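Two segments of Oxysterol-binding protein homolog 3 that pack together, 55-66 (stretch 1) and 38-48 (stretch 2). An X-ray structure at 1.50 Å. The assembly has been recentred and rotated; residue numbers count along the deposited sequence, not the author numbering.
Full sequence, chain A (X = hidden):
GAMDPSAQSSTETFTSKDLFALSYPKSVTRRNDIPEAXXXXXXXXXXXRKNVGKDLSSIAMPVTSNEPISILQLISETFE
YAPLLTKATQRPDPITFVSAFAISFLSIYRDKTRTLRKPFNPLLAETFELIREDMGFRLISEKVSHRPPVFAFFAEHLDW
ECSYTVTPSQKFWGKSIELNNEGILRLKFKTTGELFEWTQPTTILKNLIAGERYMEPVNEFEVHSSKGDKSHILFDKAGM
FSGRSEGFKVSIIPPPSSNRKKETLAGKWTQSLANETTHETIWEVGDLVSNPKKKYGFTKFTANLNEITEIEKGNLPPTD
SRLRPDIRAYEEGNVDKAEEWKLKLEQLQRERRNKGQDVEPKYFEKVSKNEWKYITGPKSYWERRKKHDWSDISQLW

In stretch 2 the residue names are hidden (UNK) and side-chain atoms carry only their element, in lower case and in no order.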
ATOM      1  N   ASP A  55       6.428 -12.381  14.976  1.00 59.21           N
ATOM      2  CA  ASP A  55       5.490 -12.523  13.869  1.00 59.00           C
ATOM      3  C   ASP A  55       5.942 -12.125  12.469  1.00 58.46           C
ATOM      4  O   ASP A  55       6.659 -11.144  12.265  1.00 58.28           O
ATOM      5  CB  ASP A  55       4.177 -11.799  14.197  1.00 59.66           C
ATOM      6  CG  ASP A  55       3.115 -12.738  14.748  1.00 60.28           C
ATOM      7  OD1 ASP A  55       3.399 -13.449  15.737  1.00 60.81           O
ATOM      8  OD2 ASP A  55       1.994 -12.765  14.196  1.00 60.50           O
ATOM      9  N   LEU A  56       5.482 -12.933  11.519  1.00 57.66           N
ATOM     10  CA  LEU A  56       5.725 -12.796  10.090  1.00 56.55           C
ATOM     11  C   LEU A  56       6.901 -11.937   9.631  1.00 55.50           C
ATOM     12  O   LEU A  56       7.909 -12.466   9.162  1.00 55.79           O
ATOM     13  CB  LEU A  56       4.431 -12.312   9.426  1.00 56.92           C
ATOM     14  CG  LEU A  56       4.332 -12.070   7.920  1.00 57.22           C
ATOM     15  CD1 LEU A  56       2.898 -12.325   7.499  1.00 57.39           C
ATOM     16  CD2 LEU A  56       4.758 -10.651   7.558  1.00 57.31           C
ATOM     17  N   SER A  57       6.773 -10.620   9.759  1.00 53.90           N
ATOM     18  CA  SER A  57       7.822  -9.702   9.315  1.00 52.36           C
ATOM     19  C   SER A  57       9.260 -10.103   9.651  1.00 51.09           C
ATOM     20  O   SER A  57      10.187  -9.738   8.927  1.00 50.59           O
ATOM     21  CB  SER A  57       7.558  -8.290   9.849  1.00 52.89           C
ATOM     22  OG  SER A  57       7.835  -8.203  11.235  1.00 53.93           O
ATOM     23  N   SER A  58       9.455 -10.848  10.734  1.00 49.06           N
ATOM     24  CA  SER A  58      10.800 -11.266  11.111  1.00 47.61           C
ATOM     25  C   SER A  58      11.040 -12.761  10.917  1.00 46.57           C
ATOM     26  O   SER A  58      12.154 -13.248  11.109  1.00 46.76           O
ATOM     27  CB  SER A  58      11.080 -10.884  12.566  1.00 47.79           C
ATOM     28  OG  SER A  58      10.121 -11.446  13.446  1.00 48.26           O
ATOM     29  N   ILE A  59       9.996 -13.481  10.518  1.00 44.69           N
ATOM     30  CA  ILE A  59      10.099 -14.920  10.309  1.00 43.10           C
ATOM     31  C   ILE A  59      10.631 -15.290   8.926  1.00 41.39           C
ATOM     32  O   ILE A  59      10.195 -14.741   7.913  1.00 41.15           O
ATOM     33  CB  ILE A  59       8.725 -15.603  10.506  1.00 43.84           C
ATOM     34  CG1 ILE A  59       8.190 -15.300  11.908  1.00 44.54           C
ATOM     35  CG2 ILE A  59       8.848 -17.106  10.297  1.00 43.74           C
ATOM     36  CD1 ILE A  59       9.162 -15.620  13.027  1.00 45.08           C
ATOM     37  N   ALA A  60      11.574 -16.228   8.893  1.00 38.91           N
ATOM     38  CA  ALA A  60      12.153 -16.685   7.635  1.00 37.01           C
ATOM     39  C   ALA A  60      11.083 -17.475   6.892  1.00 34.72           C
ATOM     40  O   ALA A  60      10.771 -18.610   7.252  1.00 35.53           O
ATOM     41  CB  ALA A  60      13.368 -17.562   7.901  1.00 37.49           C
ATOM     42  N   MET A  61      10.518 -16.862   5.858  1.00 31.62           N
ATOM     43  CA  MET A  61       9.470 -17.498   5.075  1.00 28.41           C
ATOM     44  C   MET A  61       9.973 -17.893   3.697  1.00 25.13           C
ATOM     45  O   MET A  61      10.798 -17.202   3.104  1.00 22.71           O
ATOM     46  CB  MET A  61       8.289 -16.538   4.913  1.00 30.91           C
ATOM     47  CG  MET A  61       7.701 -16.030   6.215  1.00 34.49           C
ATOM     48  SD  MET A  61       6.701 -17.265   7.051  1.00 39.03           S
ATOM     49  CE  MET A  61       5.065 -16.792   6.487  1.00 36.02           C
ATOM     50  N   PRO A  62       9.481 -19.021   3.166  1.00 22.04           N
ATOM     51  CA  PRO A  62       9.926 -19.439   1.838  1.00 20.85           C
ATOM     52  C   PRO A  62       9.388 -18.420   0.842  1.00 19.23           C
ATOM     53  O   PRO A  62       8.367 -17.776   1.098  1.00 19.15           O
ATOM     54  CB  PRO A  62       9.284 -20.814   1.680  1.00 22.03           C
ATOM     55  CG  PRO A  62       8.016 -20.672   2.455  1.00 23.48           C
ATOM     56  CD  PRO A  62       8.472 -19.950   3.700  1.00 23.60           C
ATOM     57  N   VAL A  63      10.067 -18.268  -0.287  1.00 18.47           N
ATOM     58  CA  VAL A  63       9.637 -17.305  -1.293  1.00 17.70           C
ATOM     59  C   VAL A  63       8.235 -17.620  -1.824  1.00 17.68           C
ATOM     60  O   VAL A  63       7.552 -16.747  -2.358  1.00 16.92           O
ATOM     61  CB  VAL A  63      10.641 -17.252  -2.472  1.00 17.89           C
ATOM     62  CG1 VAL A  63      10.551 -18.524  -3.300  1.00 17.77           C
ATOM     63  CG2 VAL A  63      10.378 -16.024  -3.323  1.00 18.06           C
ATOM     64  N   THR A  64       7.799 -18.866  -1.662  1.00 14.78           N
ATOM     65  CA  THR A  64       6.480 -19.271  -2.132  1.00 15.91           C
ATOM     66  C   THR A  64       5.352 -18.667  -1.296  1.00 14.63           C
ATOM     67  O   THR A  64       4.185 -18.707  -1.696  1.00 15.73           O
ATOM     68  CB  THR A  64       6.346 -20.803  -2.135  1.00 14.60           C
ATOM     69  OG1 THR A  64       6.743 -21.314  -0.859  1.00 15.46           O
ATOM     70  CG2 THR A  64       7.216 -21.407  -3.230  1.00 15.03           C
ATOM     71  N   SER A  65       5.700 -18.110  -0.138  1.00 14.23           N
ATOM     72  CA  SER A  65       4.718 -17.472   0.736  1.00 13.81           C
ATOM     73  C   SER A  65       4.480 -16.035   0.283  1.00 13.41           C
ATOM     74  O   SER A  65       3.620 -15.340   0.822  1.00 12.51           O
ATOM     75  CB  SER A  65       5.214 -17.446   2.182  1.00 16.38           C
ATOM     76  OG  SER A  65       5.408 -18.751   2.699  1.00 21.85           O
ATOM     77  N   ASN A  66       5.250 -15.594  -0.706  1.00 12.92           N
ATOM     78  CA  ASN A  66       5.140 -14.228  -1.211  1.00 12.14           C
ATOM     79  C   ASN A  66       4.369 -14.092  -2.518  1.00 12.31           C
ATOM     80  O   ASN A  66       4.087 -15.076  -3.208  1.00 11.58           O
ATOM     81  CB  ASN A  66       6.541 -13.650  -1.454  1.00 14.54           C
ATOM     82  CG  ASN A  66       7.356 -13.514  -0.189  1.00 16.20           C
ATOM     83  OD1 ASN A  66       8.581 -13.659  -0.214  1.00 20.47           O
ATOM     84  ND2 ASN A  66       6.697 -13.220   0.918  1.00 19.32           N
ATOM     85  N   UNK A  38       3.634 -19.555 -10.052  1.00 20.71           N
ATOM     86  CA  UNK A  38       4.365 -20.776 -10.377  1.00 21.28           C
ATOM     87  C   UNK A  38       4.401 -21.814  -9.256  1.00 21.84           C
ATOM     88  O   UNK A  38       4.942 -22.903  -9.443  1.00 24.04           O
ATOM     89  c   UNK A  38       5.784 -20.424 -10.797  1.00 21.46           C
ATOM     90  N   UNK A  39       3.832 -21.486  -8.100  1.00 20.72           N
ATOM     91  CA  UNK A  39       3.822 -22.423  -6.978  1.00 19.79           C
ATOM     92  C   UNK A  39       2.542 -22.336  -6.154  1.00 19.37           C
ATOM     93  O   UNK A  39       1.856 -21.314  -6.158  1.00 17.98           O
ATOM     94  c   UNK A  39       5.031 -22.174  -6.082  1.00 19.99           C
ATOM     95  N   UNK A  40       2.218 -23.417  -5.449  1.00 18.76           N
ATOM     96  CA  UNK A  40       1.024 -23.445  -4.611  1.00 19.44           C
ATOM     97  C   UNK A  40       1.310 -22.662  -3.330  1.00 19.40           C
ATOM     98  O   UNK A  40       2.433 -22.665  -2.828  1.00 19.18           O
ATOM     99  o   UNK A  40       1.626 -25.518  -3.481  1.00 28.25           O
ATOM    100  c   UNK A  40       0.634 -24.887  -4.271  1.00 21.47           C
ATOM    101  N   UNK A  41       0.291 -21.986  -2.785  1.00 19.87           N
ATOM    102  CA  UNK A  41       0.401 -21.180  -1.564  1.00 20.73           C
ATOM    103  C   UNK A  41       0.601 -21.956  -0.266  1.00 20.18           C
ATOM    104  O   UNK A  41      -0.240 -22.769   0.114  1.00 18.87           O
ATOM    105  c   UNK A  41      -0.919 -20.403  -1.534  1.00 21.92           C
ATOM    106  c   UNK A  41      -1.425 -20.467  -2.949  1.00 24.13           C
ATOM    107  c   UNK A  41      -1.054 -21.854  -3.368  1.00 21.57           C
ATOM    108  N   UNK A  42       1.717 -21.711   0.437  1.00 19.75           N
ATOM    109  CA  UNK A  42       1.925 -22.433   1.694  1.00 20.31           C
ATOM    110  C   UNK A  42       0.956 -21.898   2.749  1.00 20.62           C
ATOM    111  O   UNK A  42       0.297 -20.879   2.535  1.00 20.72           O
ATOM    112  c   UNK A  42       3.386 -22.141   2.024  1.00 22.19           C
ATOM    113  c   UNK A  42       2.893 -20.890   0.098  1.00 21.11           C
ATOM    114  c   UNK A  42       3.604 -20.789   1.426  1.00 22.25           C
ATOM    115  N   UNK A  43       0.863 -22.593   3.877  1.00 21.84           N
ATOM    116  CA  UNK A  43      -0.026 -22.196   4.964  1.00 22.35           C
ATOM    117  C   UNK A  43       0.677 -21.305   5.980  1.00 23.13           C
ATOM    118  O   UNK A  43       1.705 -21.680   6.544  1.00 23.91           O
ATOM    119  c   UNK A  43      -0.572 -23.435   5.677  1.00 23.38           C
ATOM    120  o   UNK A  43      -1.234 -23.073   6.876  1.00 25.10           O
ATOM    121  N   UNK A  44       0.107 -20.127   6.222  1.00 22.96           N
ATOM    122  CA  UNK A  44       0.685 -19.189   7.177  1.00 24.22           C
ATOM    123  C   UNK A  44       0.704 -19.783   8.582  1.00 24.64           C
ATOM    124  O   UNK A  44       1.712 -19.705   9.284  1.00 25.58           O
ATOM    125  c   UNK A  44       0.330 -16.818   8.194  1.00 25.17           C
ATOM    126  c   UNK A  44      -0.113 -17.880   7.182  1.00 24.70           C
ATOM    127  c   UNK A  44       1.800 -16.479   7.983  1.00 26.85           C
ATOM    128  c   UNK A  44      -0.534 -15.576   8.038  1.00 25.59           C
ATOM    129  N   UNK A  45      -0.412 -20.381   8.984  1.00 25.41           N
ATOM    130  CA  UNK A  45      -0.529 -20.983  10.308  1.00 25.68           C
ATOM    131  C   UNK A  45       0.598 -21.972  10.596  1.00 26.05           C
ATOM    132  O   UNK A  45       1.056 -22.094  11.733  1.00 26.13           O
ATOM    133  c   UNK A  45      -1.878 -21.693  10.443  1.00 24.83           C
ATOM    134  c   UNK A  45      -3.543 -22.977  11.781  1.00 24.46           C
ATOM    135  c   UNK A  45      -2.210 -21.164  12.858  1.00 25.32           C
ATOM    136  c   UNK A  45      -2.198 -22.277  11.822  1.00 25.48           C
ATOM    137  N   UNK A  46       1.041 -22.684   9.565  1.00 25.66           N
ATOM    138  CA  UNK A  46       2.115 -23.658   9.724  1.00 26.20           C
ATOM    139  C   UNK A  46       3.364 -22.990  10.291  1.00 27.71           C
ATOM    140  O   UNK A  46       4.067 -23.565  11.122  1.00 26.71           O
ATOM    141  o   UNK A  46       3.512 -25.229   8.505  1.00 23.22           O
ATOM    142  c   UNK A  46       2.443 -24.308   8.379  1.00 25.37           C
ATOM    143  N   UNK A  47       3.630 -21.768   9.840  1.00 29.09           N
ATOM    144  CA  UNK A  47       4.797 -21.025  10.298  1.00 32.30           C
ATOM    145  C   UNK A  47       4.574 -20.322  11.628  1.00 34.25           C
ATOM    146  O   UNK A  47       5.526 -20.061  12.363  1.00 33.94           O
ATOM    147  c   UNK A  47       5.382 -20.800   6.851  1.00 33.93           C
ATOM    148  c   UNK A  47       7.370 -21.870   6.009  1.00 34.19           C
ATOM    149  c   UNK A  47       6.069 -21.416   5.809  1.00 33.56           C
ATOM    150  c   UNK A  47       7.282 -21.087   8.281  1.00 33.93           C
ATOM    151  c   UNK A  47       5.224 -20.015   9.232  1.00 32.58           C
ATOM    152  c   UNK A  47       7.978 -21.704   7.246  1.00 34.08           C
ATOM    153  c   UNK A  47       5.980 -20.632   8.095  1.00 33.33           C
ATOM    154  N   UNK A  48       3.318 -20.020  11.938  1.00 36.51           N
ATOM    155  CA  UNK A  48       2.989 -19.355  13.191  1.00 39.98           C
ATOM    156  C   UNK A  48       3.198 -20.316  14.357  1.00 41.94           C
ATOM    157  O   UNK A  48       3.677 -19.923  15.422  1.00 42.64           O
ATOM    158  c   UNK A  48       1.534 -18.878  13.174  1.00 39.84           C
ATOM    159  c   UNK A  48       1.123 -17.909  12.060  1.00 40.34           C
ATOM    160  c   UNK A  48      -0.353 -17.575  12.202  1.00 40.77           C
ATOM    161  c   UNK A  48       1.966 -16.645  12.128  1.00 40.48           C
TER

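Position 38 has one side-chain carbon and nothing beyond it, the mark of alanine; Ala-38 lies too far from stretch 1 to matter. Position 39 also carries a single carbon, but this one points toward stretch 1, its CB 3.7 Å from CG2 of Thr-64. Again one carbon means alanine, and Ala-39 meets the threonine methyl group with its own.

Position 40 shows one carbon followed by one oxygen, directed away from the contact: Ser-40. Its backbone O, 4.4 Å from CB of Thr-64, makes the nearest approach. Position 41 has three carbons closing a ring onto the backbone N, which defines proline, and Pro-41 also faces away.

Position 42 repeats that ring with the opposite outcome, for here it points toward stretch 1 and settles on the 3-10 turn. It is Pro-42, with CD 3.1 Å from Thr-64 O and CG 3.0 Å from Ser-65 OG. Both are close carbon-to-oxygen contacts, and no hydrogen bond is involved.

Position 43 is one carbon and one oxygen, turned away: Ser-43. Position 44 holds four carbons forked at the second, the pattern of leucine. CB of Leu-44 points sideways, yet the chain's end comes nearer, placing CD1 3.6 Å from Met-61 CE and 4.3 Å from Leu-56 CD1.

Position 45 has the same forked four carbons, but Leu-45 is out of reach of stretch 1. Position 46, one carbon then one oxygen, is Ser-46, likewise out of reach.

Position 47 carries one carbon and then a six-carbon ring with no oxygen, so it is phenylalanine. Phe-47 has the largest covered area of either stretch. Met-61 SD sits over one ring face, 4.0 Å from the ring centroid and 3.6 Å from CG, while Pro-62 CD approaches CZ obliquely at 3.2 Å.

Position 48 is a fork of four carbons, Leu-48, whose CD2 comes 4.4 Å from Asp-55 OD2, a loose contact with a carboxylate.

The contact works by shape, since no hydrogen bond crosses it. Leu-44 and Phe-47 are three residues apart in stretch 2, and Met-61 reaches both: its methyl meets the leucine as its sulfur covers the ring. Backbone bonds stay local, with Phe-47 N to Leu-44 O at 2.9 Å in stretch 2 and Ser-65 N to Pro-62 O at 3.0 Å in stretch 1. The designer's reading is that two locally braced segments can pack through a few well-placed apolar groups, while Ser-43 and Ser-46 remain outside the contact.

Stretch 2, residues 38-48: AASPPSLLSFL
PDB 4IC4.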